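Local coordinates for protein Abbfa_003403 (Acinetobacter baumannii, PDB 4ZXH) that acts as a four-domain nonribosomal peptide synthetase, with condensation, adenylation, carrier and thioesterase domains that probably activate, couple and release building blocks of a peptide-like product, at residues V821-R826 / R845-G850; Y763-T768 / L812-D817; S1298-A1303 / V1307-T1312. All blocks are in the same frame, centred on the assembly; numbering follows the deposited sequence.

How the contacts relate
Along the chain the contacts follow one another as contact 2, contact 1 and contact 3. The first two are neighbours in the adenylation region, with centres about 10 Å apart, and both draw on one antiparallel sheet, in which strands 809-816 and 846-855 lie side by side. The Thr849 hydroxyl near one end of contact 1 probably hydrogen-bonds to the carbonyl of Leu812 in contact 2, OG1 to O 2.6 Å. Contact 3 belongs to the thioesterase domain, on the other side of the chain's centre, with its centre about 76 Å from that of contact 1 and 74 Å from that of contact 2. Substrate activation and product release are probably served by domains that lie far apart.

Contact 1: V821-R826 / R845-G850; sequences VDYWQR and RLYRTG
Arg845 reaches across to the backbone of Val821 with the end of its guanidinium group. From CB, a chi1 of -165° turns the chain opposite to its own amide nitrogen, and it stays extended through CD to NE, a length of methylenes that brings the charged group to a carbonyl although the two CA atoms are 10.8 Å apart. At its tip CZ lies 3.8 Å from Val821 O, while NH2 donates a weak hydrogen bond to that same oxygen, NH2 to O 3.0 Å, with an N-H...O angle of only 134° and the oxygen oblique to the guanidinium plane. NH1 is bonded instead to the carbonyl of Ala820, so one arginine spans two consecutive peptide oxygens, a task suited to its several N-H groups.

The second meeting is between two tyrosines whose side chains cross at about a right angle. Tyr823 OH comes to the edge of the Tyr847 ring, near its plane, 3.9 Å from CE1 and 3.8 Å from Tyr847 OH. The Tyr823 hydroxyl is hydrogen-bonded to Glu767 OE2; tyrosine suits the place because its long ring carries a polar end across to this buried carboxylate.

In sequence the segments belong to two conserved adenylation-domain motifs, A6 and A7. Their chemistry is mostly polar: a weak, bent bond and two loosely apposed phenols imply a light cross-connection, with the stronger polar ties of Arg845 and Tyr823 made to residues beyond the pair.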
# COMPACT_ATOMS: atom_id res chain seq x y z
N VAL A 821 28.59 -30.35 -14.51
CA VAL A 821 28.63 -31.76 -14.88
C VAL A 821 27.54 -32.54 -14.14
O VAL A 821 26.70 -33.22 -14.77
CB VAL A 821 29.99 -32.37 -14.57
CG1 VAL A 821 29.98 -33.87 -14.88
CG2 VAL A 821 31.10 -31.65 -15.33
N ASP A 822 27.55 -32.41 -12.82
CA ASP A 822 26.53 -33.01 -11.96
C ASP A 822 26.65 -32.55 -10.51
O ASP A 822 27.51 -31.72 -10.17
CB ASP A 822 26.62 -34.54 -12.03
CG ASP A 822 28.00 -35.05 -11.69
OD1 ASP A 822 28.68 -34.42 -10.86
OD2 ASP A 822 28.42 -36.07 -12.28
N TYR A 823 25.78 -33.07 -9.65
CA TYR A 823 25.96 -33.03 -8.21
C TYR A 823 26.80 -34.24 -7.80
O TYR A 823 26.48 -35.39 -8.18
CB TYR A 823 24.61 -33.05 -7.48
CG TYR A 823 23.80 -31.77 -7.58
CD1 TYR A 823 24.29 -30.57 -7.10
CD2 TYR A 823 22.51 -31.78 -8.13
CE1 TYR A 823 23.55 -29.39 -7.18
CE2 TYR A 823 21.76 -30.61 -8.20
CZ TYR A 823 22.28 -29.42 -7.74
OH TYR A 823 21.54 -28.26 -7.80
N TRP A 824 27.85 -34.01 -7.02
CA TRP A 824 28.78 -35.08 -6.71
C TRP A 824 28.12 -36.28 -5.99
O TRP A 824 27.62 -36.17 -4.85
CB TRP A 824 29.95 -34.53 -5.89
CG TRP A 824 30.80 -35.59 -5.27
CD1 TRP A 824 30.94 -35.86 -3.95
CD2 TRP A 824 31.60 -36.55 -5.97
NE1 TRP A 824 31.80 -36.92 -3.76
CE2 TRP A 824 32.22 -37.36 -4.99
CE3 TRP A 824 31.87 -36.80 -7.32
CZ2 TRP A 824 33.09 -38.40 -5.33
CZ3 TRP A 824 32.74 -37.84 -7.65
CH2 TRP A 824 33.33 -38.63 -6.66
N GLN A 825 28.13 -37.42 -6.69
CA GLN A 825 27.54 -38.69 -6.24
C GLN A 825 26.10 -38.56 -5.73
O GLN A 825 25.69 -39.18 -4.74
CB GLN A 825 28.43 -39.33 -5.20
CG GLN A 825 29.71 -39.75 -5.87
CD GLN A 825 30.62 -40.61 -5.04
OE1 GLN A 825 30.81 -40.40 -3.84
NE2 GLN A 825 31.21 -41.61 -5.69
N ARG A 826 25.33 -37.75 -6.46
CA ARG A 826 23.91 -37.64 -6.27
C ARG A 826 23.21 -37.72 -7.62
O ARG A 826 22.60 -36.76 -8.07
CB ARG A 826 23.56 -36.33 -5.57
CG ARG A 826 24.03 -36.24 -4.14
CD ARG A 826 23.33 -35.08 -3.41
NE ARG A 826 24.04 -34.68 -2.20
CZ ARG A 826 23.99 -35.35 -1.04
NH1 ARG A 826 23.27 -36.46 -0.95
NH2 ARG A 826 24.68 -34.92 0.01
N ARG A 845 20.32 -29.82 -22.85
CA ARG A 845 20.27 -29.98 -21.41
C ARG A 845 20.02 -28.63 -20.74
O ARG A 845 20.60 -27.61 -21.13
CB ARG A 845 21.58 -30.61 -20.93
CG ARG A 845 21.57 -31.17 -19.52
CD ARG A 845 22.78 -32.06 -19.34
NE ARG A 845 22.93 -32.60 -18.00
CZ ARG A 845 23.87 -32.20 -17.14
NH1 ARG A 845 24.74 -31.25 -17.49
NH2 ARG A 845 23.95 -32.76 -15.94
N LEU A 846 19.14 -28.62 -19.73
CA LEU A 846 18.77 -27.41 -19.02
C LEU A 846 18.82 -27.59 -17.51
O LEU A 846 18.73 -28.71 -17.00
CB LEU A 846 17.35 -26.95 -19.38
CG LEU A 846 16.91 -26.79 -20.82
CD1 LEU A 846 15.43 -26.40 -20.83
CD2 LEU A 846 17.76 -25.75 -21.49
N TYR A 847 18.96 -26.48 -16.80
CA TYR A 847 19.02 -26.50 -15.35
C TYR A 847 17.85 -25.75 -14.75
O TYR A 847 17.52 -24.64 -15.16
CB TYR A 847 20.33 -25.92 -14.82
CG TYR A 847 20.28 -25.68 -13.32
CD1 TYR A 847 20.29 -26.75 -12.43
CD2 TYR A 847 20.19 -24.39 -12.81
CE1 TYR A 847 20.23 -26.54 -11.05
CE2 TYR A 847 20.12 -24.18 -11.44
CZ TYR A 847 20.15 -25.25 -10.57
OH TYR A 847 20.08 -25.02 -9.22
N ARG A 848 17.23 -26.38 -13.76
CA ARG A 848 16.05 -25.86 -13.08
C ARG A 848 16.45 -25.07 -11.82
O ARG A 848 16.93 -25.64 -10.82
CB ARG A 848 15.14 -27.04 -12.73
CG ARG A 848 13.94 -26.71 -11.94
CD ARG A 848 13.09 -27.93 -11.70
NE ARG A 848 11.72 -27.50 -11.46
CZ ARG A 848 10.67 -28.31 -11.53
NH1 ARG A 848 10.86 -29.59 -11.82
NH2 ARG A 848 9.45 -27.83 -11.30
N THR A 849 16.24 -23.75 -11.86
CA THR A 849 16.81 -22.88 -10.84
C THR A 849 15.99 -22.67 -9.58
O THR A 849 16.50 -22.17 -8.59
CB THR A 849 17.07 -21.50 -11.40
OG1 THR A 849 15.81 -20.88 -11.67
CG2 THR A 849 17.90 -21.58 -12.66
N GLY A 850 14.71 -23.00 -9.62
CA GLY A 850 13.88 -22.81 -8.44
C GLY A 850 13.65 -21.34 -8.14
O GLY A 850 13.08 -21.01 -7.09

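Contact 2: Y763-T768 / L812-D817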
# COMPACT_ATOMS: atom_id res chain seq x y z
N TYR A 763 24.03 -12.12 -12.17
CA TYR A 763 23.21 -13.21 -11.60
C TYR A 763 23.58 -14.59 -12.16
O TYR A 763 24.04 -14.72 -13.31
CB TYR A 763 21.71 -12.94 -11.83
CG TYR A 763 20.81 -14.15 -11.63
CD1 TYR A 763 20.25 -14.41 -10.39
CD2 TYR A 763 20.52 -15.02 -12.68
CE1 TYR A 763 19.44 -15.53 -10.19
CE2 TYR A 763 19.71 -16.14 -12.49
CZ TYR A 763 19.17 -16.39 -11.24
OH TYR A 763 18.37 -17.48 -11.04
N GLY A 764 23.36 -15.61 -11.34
CA GLY A 764 23.51 -16.98 -11.78
C GLY A 764 23.65 -17.91 -10.59
O GLY A 764 24.26 -17.55 -9.62
N PRO A 765 23.05 -19.09 -10.67
CA PRO A 765 23.24 -20.12 -9.65
C PRO A 765 24.59 -20.78 -9.83
O PRO A 765 25.10 -20.78 -10.94
CB PRO A 765 22.11 -21.11 -9.94
CG PRO A 765 21.87 -20.96 -11.40
CD PRO A 765 22.07 -19.50 -11.70
N THR A 766 25.14 -21.34 -8.75
CA THR A 766 26.39 -22.07 -8.79
C THR A 766 26.36 -23.18 -9.85
O THR A 766 27.39 -23.53 -10.45
CB THR A 766 26.73 -22.67 -7.39
OG1 THR A 766 26.93 -21.61 -6.43
CG2 THR A 766 27.99 -23.52 -7.43
N GLU A 767 25.17 -23.73 -10.10
CA GLU A 767 24.99 -24.84 -11.04
C GLU A 767 25.17 -24.46 -12.51
O GLU A 767 25.22 -25.34 -13.37
CB GLU A 767 23.61 -25.47 -10.84
CG GLU A 767 23.44 -26.27 -9.54
CD GLU A 767 23.04 -25.41 -8.34
OE1 GLU A 767 23.31 -24.18 -8.36
OE2 GLU A 767 22.46 -25.97 -7.37
N THR A 768 25.27 -23.18 -12.83
CA THR A 768 25.48 -22.81 -14.23
C THR A 768 26.71 -21.93 -14.38
O THR A 768 26.87 -21.21 -15.37
CB THR A 768 24.25 -22.08 -14.85
OG1 THR A 768 23.86 -20.98 -14.03
CG2 THR A 768 23.08 -23.04 -14.97
N LEU A 812 12.58 -19.77 -13.79
CA LEU A 812 13.68 -19.60 -14.73
C LEU A 812 14.42 -20.93 -14.93
O LEU A 812 14.87 -21.54 -13.96
CB LEU A 812 14.65 -18.53 -14.22
CG LEU A 812 15.94 -18.33 -15.04
CD1 LEU A 812 15.64 -17.88 -16.46
CD2 LEU A 812 16.86 -17.34 -14.34
N TRP A 813 14.53 -21.38 -16.18
CA TRP A 813 15.40 -22.50 -16.53
C TRP A 813 16.56 -21.98 -17.36
O TRP A 813 16.36 -21.07 -18.17
CB TRP A 813 14.65 -23.59 -17.30
CG TRP A 813 13.64 -24.37 -16.52
CD1 TRP A 813 12.51 -23.89 -15.92
CD2 TRP A 813 13.65 -25.79 -16.28
NE1 TRP A 813 11.82 -24.92 -15.32
CE2 TRP A 813 12.50 -26.09 -15.53
CE3 TRP A 813 14.52 -26.82 -16.63
CZ2 TRP A 813 12.20 -27.38 -15.12
CZ3 TRP A 813 14.23 -28.10 -16.22
CH2 TRP A 813 13.07 -28.38 -15.47
N ILE A 814 17.75 -22.56 -17.18
CA ILE A 814 18.96 -22.09 -17.86
C ILE A 814 19.62 -23.17 -18.70
O ILE A 814 19.87 -24.27 -18.20
CB ILE A 814 20.02 -21.56 -16.87
CG1 ILE A 814 19.49 -20.37 -16.08
CG2 ILE A 814 21.33 -21.20 -17.59
CD1 ILE A 814 20.53 -19.75 -15.20
N GLY A 815 19.94 -22.87 -19.95
CA GLY A 815 20.58 -23.84 -20.81
C GLY A 815 21.89 -23.33 -21.37
O GLY A 815 22.19 -22.14 -21.27
N GLY A 816 22.66 -24.23 -21.98
CA GLY A 816 23.91 -23.85 -22.62
C GLY A 816 25.18 -24.38 -21.99
O GLY A 816 25.17 -25.37 -21.25
N ASP A 817 26.29 -23.71 -22.28
CA ASP A 817 27.62 -24.20 -21.90
C ASP A 817 28.00 -23.98 -20.42
O ASP A 817 29.05 -24.46 -19.97
CB ASP A 817 28.69 -23.56 -22.79
CG ASP A 817 28.66 -24.09 -24.23
OD1 ASP A 817 27.95 -25.10 -24.47
OD2 ASP A 817 29.34 -23.50 -25.10
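This is a buried apolar contact in the adenylation region, between the end of strand 756-763 with the loop after it and one face of strand 809-816, made where Tyr763, Pro765 and Thr768 meet Leu812 and Ile814. Leu812 and Ile814, two residues apart, share the face of the strand turned to the loop, and Trp813 between them lies on the other. Leu812 brings one branch, CD2, to the ring of Tyr763, 3.6 Å from CE2 and equally near OH; the methyl stands oblique to the ring, and the two side chains come from opposite directions.

The segment carries the sequence YGPTET, the A5 motif of adenylation domains, which in relatives lies beside the nucleotide site. A short 3-10 turn, with Thr768 N bonded to Pro765 O at 3.1 Å, folds it so that Pro765 and Thr768 both face Ile814.

The extended CG1-CD1 arm of beta-branched Ile814 runs out to meet the proline ring at its CD atom, 3.8 Å from Ile814 CD1, and CD1 also comes within 3.7 Å of Thr768 OG1. The other branch, CG2, packs on Thr768 CG2 at 3.6 Å. Threonine suits this spot because its methyl joins the apolar side, while its hydroxyl pairs with Ser772 OG. Ile814 also touches Thr792 and Leu794 of strand 792-797.

Contact 3: S1298-A1303 / V1307-T1312; sequences SSIMYA and VAVAQT
Val1309 sits at the heart of this contact, receiving Ile1300 and Met1301 from a short 3-10 segment just before helix 1303-1316. Both side chains cross the valine at about a right angle, and their conformations explain how they get there. The CB of Ile1300 lies to the flank of the line to the helix, but with CG1 anti to the backbone N (chi1 -176°) and a bend at chi2, CD1 reaches to 3.7 Å from Val1309 CG2; CG1 itself is 3.9 Å from the same methyl. Met1301 begins by pointing away from the helix. Its flexible thioether chain then bends twice, at chi2 (-77°) and at chi3 (81°), and turns back so that the terminal CE lies 4.1 Å from Val1309 CG1. An unbranched methionine can make such a return. On the compact, branched valine, CG2 takes the isoleucine, and the methionine methyl lies about equally near CG1 and CG2.

A turn into the helix, Val1307 CG2 lies near the carbonyl oxygen of Ala1303. Further on, Thr1312 bends its hydroxyl back over the helix backbone: OG1 donates to Ala1308 O at 2.9 Å, and Thr1312 N reaches that oxygen from the opposite face of the carbonyl plane. Ala1308 O is gripped by two donors, and the OG1 bond would favour this rotation of the threonine.

The loop directly follows His1297, which with Cys1137 and Asp1164 may form the triad of this alpha/beta-hydrolase-type thioesterase. Ile1163 of strand 1157-1163 touches Ile1300, Met1301 and Val1309 alike. A directed bond, Asn1305 ND2 with Ser1299 O, also joins loop and helix, but Ile1300 and Met1301 meet Val1309 through methyl groups, implying that dispersion and exclusion of water hold these three together.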
# COMPACT_ATOMS: atom_id res chain seq x y z
N SER A 1298 -12.40 9.32 43.64
CA SER A 1298 -12.17 9.12 42.21
C SER A 1298 -12.93 7.91 41.60
O SER A 1298 -13.57 8.05 40.56
CB SER A 1298 -10.68 8.97 41.95
OG SER A 1298 -10.11 10.26 41.84
N SER A 1299 -12.85 6.75 42.24
CA SER A 1299 -13.31 5.50 41.65
C SER A 1299 -14.82 5.40 41.54
O SER A 1299 -15.33 4.53 40.84
CB SER A 1299 -12.78 4.32 42.46
OG SER A 1299 -13.24 4.34 43.80
N ILE A 1300 -15.53 6.29 42.22
CA ILE A 1300 -16.99 6.36 42.10
C ILE A 1300 -17.39 6.55 40.62
O ILE A 1300 -18.46 6.09 40.19
CB ILE A 1300 -17.57 7.50 43.00
CG1 ILE A 1300 -19.10 7.54 42.99
CG2 ILE A 1300 -17.03 8.85 42.59
CD1 ILE A 1300 -19.76 6.42 43.70
N MET A 1301 -16.50 7.17 39.84
CA MET A 1301 -16.75 7.45 38.42
C MET A 1301 -16.13 6.41 37.46
O MET A 1301 -16.21 6.59 36.23
CB MET A 1301 -16.24 8.85 38.08
CG MET A 1301 -16.85 9.97 38.95
SD MET A 1301 -18.55 10.50 38.57
CE MET A 1301 -19.48 9.22 39.39
N TYR A 1302 -15.51 5.36 37.99
CA TYR A 1302 -14.99 4.27 37.14
C TYR A 1302 -16.10 3.30 36.81
O TYR A 1302 -16.99 3.08 37.62
CB TYR A 1302 -13.88 3.44 37.81
CG TYR A 1302 -12.67 4.17 38.29
CD1 TYR A 1302 -12.40 5.48 37.88
CD2 TYR A 1302 -11.79 3.56 39.17
CE1 TYR A 1302 -11.27 6.15 38.35
CE2 TYR A 1302 -10.67 4.22 39.64
CZ TYR A 1302 -10.42 5.51 39.24
OH TYR A 1302 -9.30 6.15 39.73
N ALA A 1303 -15.97 2.67 35.65
CA ALA A 1303 -16.96 1.72 35.13
C ALA A 1303 -17.60 0.82 36.20
O ALA A 1303 -18.82 0.73 36.26
CB ALA A 1303 -16.31 0.88 34.05
N VAL A 1307 -21.91 2.63 37.28
CA VAL A 1307 -23.21 2.13 36.84
C VAL A 1307 -24.28 2.36 37.90
O VAL A 1307 -25.38 2.82 37.59
CB VAL A 1307 -23.18 0.62 36.50
CG1 VAL A 1307 -24.54 0.20 35.93
CG2 VAL A 1307 -22.04 0.32 35.53
N ALA A 1308 -23.96 2.05 39.15
CA ALA A 1308 -24.90 2.23 40.25
C ALA A 1308 -25.22 3.72 40.43
O ALA A 1308 -26.30 4.09 40.87
CB ALA A 1308 -24.36 1.63 41.53
N VAL A 1309 -24.28 4.57 40.05
CA VAL A 1309 -24.51 6.01 40.10
C VAL A 1309 -25.54 6.44 39.07
O VAL A 1309 -26.48 7.16 39.39
CB VAL A 1309 -23.20 6.79 39.87
CG1 VAL A 1309 -23.49 8.27 39.80
CG2 VAL A 1309 -22.21 6.46 40.97
N ALA A 1310 -25.36 5.99 37.83
CA ALA A 1310 -26.31 6.27 36.76
C ALA A 1310 -27.70 5.82 37.13
O ALA A 1310 -28.67 6.57 36.96
CB ALA A 1310 -25.88 5.59 35.45
N GLN A 1311 -27.80 4.59 37.64
CA GLN A 1311 -29.09 4.05 38.05
C GLN A 1311 -29.74 4.92 39.11
O GLN A 1311 -30.94 5.14 39.08
CB GLN A 1311 -28.94 2.62 38.55
CG GLN A 1311 -28.74 1.58 37.47
CD GLN A 1311 -30.04 1.21 36.79
OE1 GLN A 1311 -30.29 1.61 35.66
NE2 GLN A 1311 -30.88 0.46 37.48
N THR A 1312 -28.93 5.43 40.04
CA THR A 1312 -29.46 6.26 41.12
C THR A 1312 -30.02 7.55 40.56
O THR A 1312 -31.11 7.98 40.94
CB THR A 1312 -28.39 6.58 42.15
OG1 THR A 1312 -28.02 5.38 42.83
CG2 THR A 1312 -28.91 7.58 43.14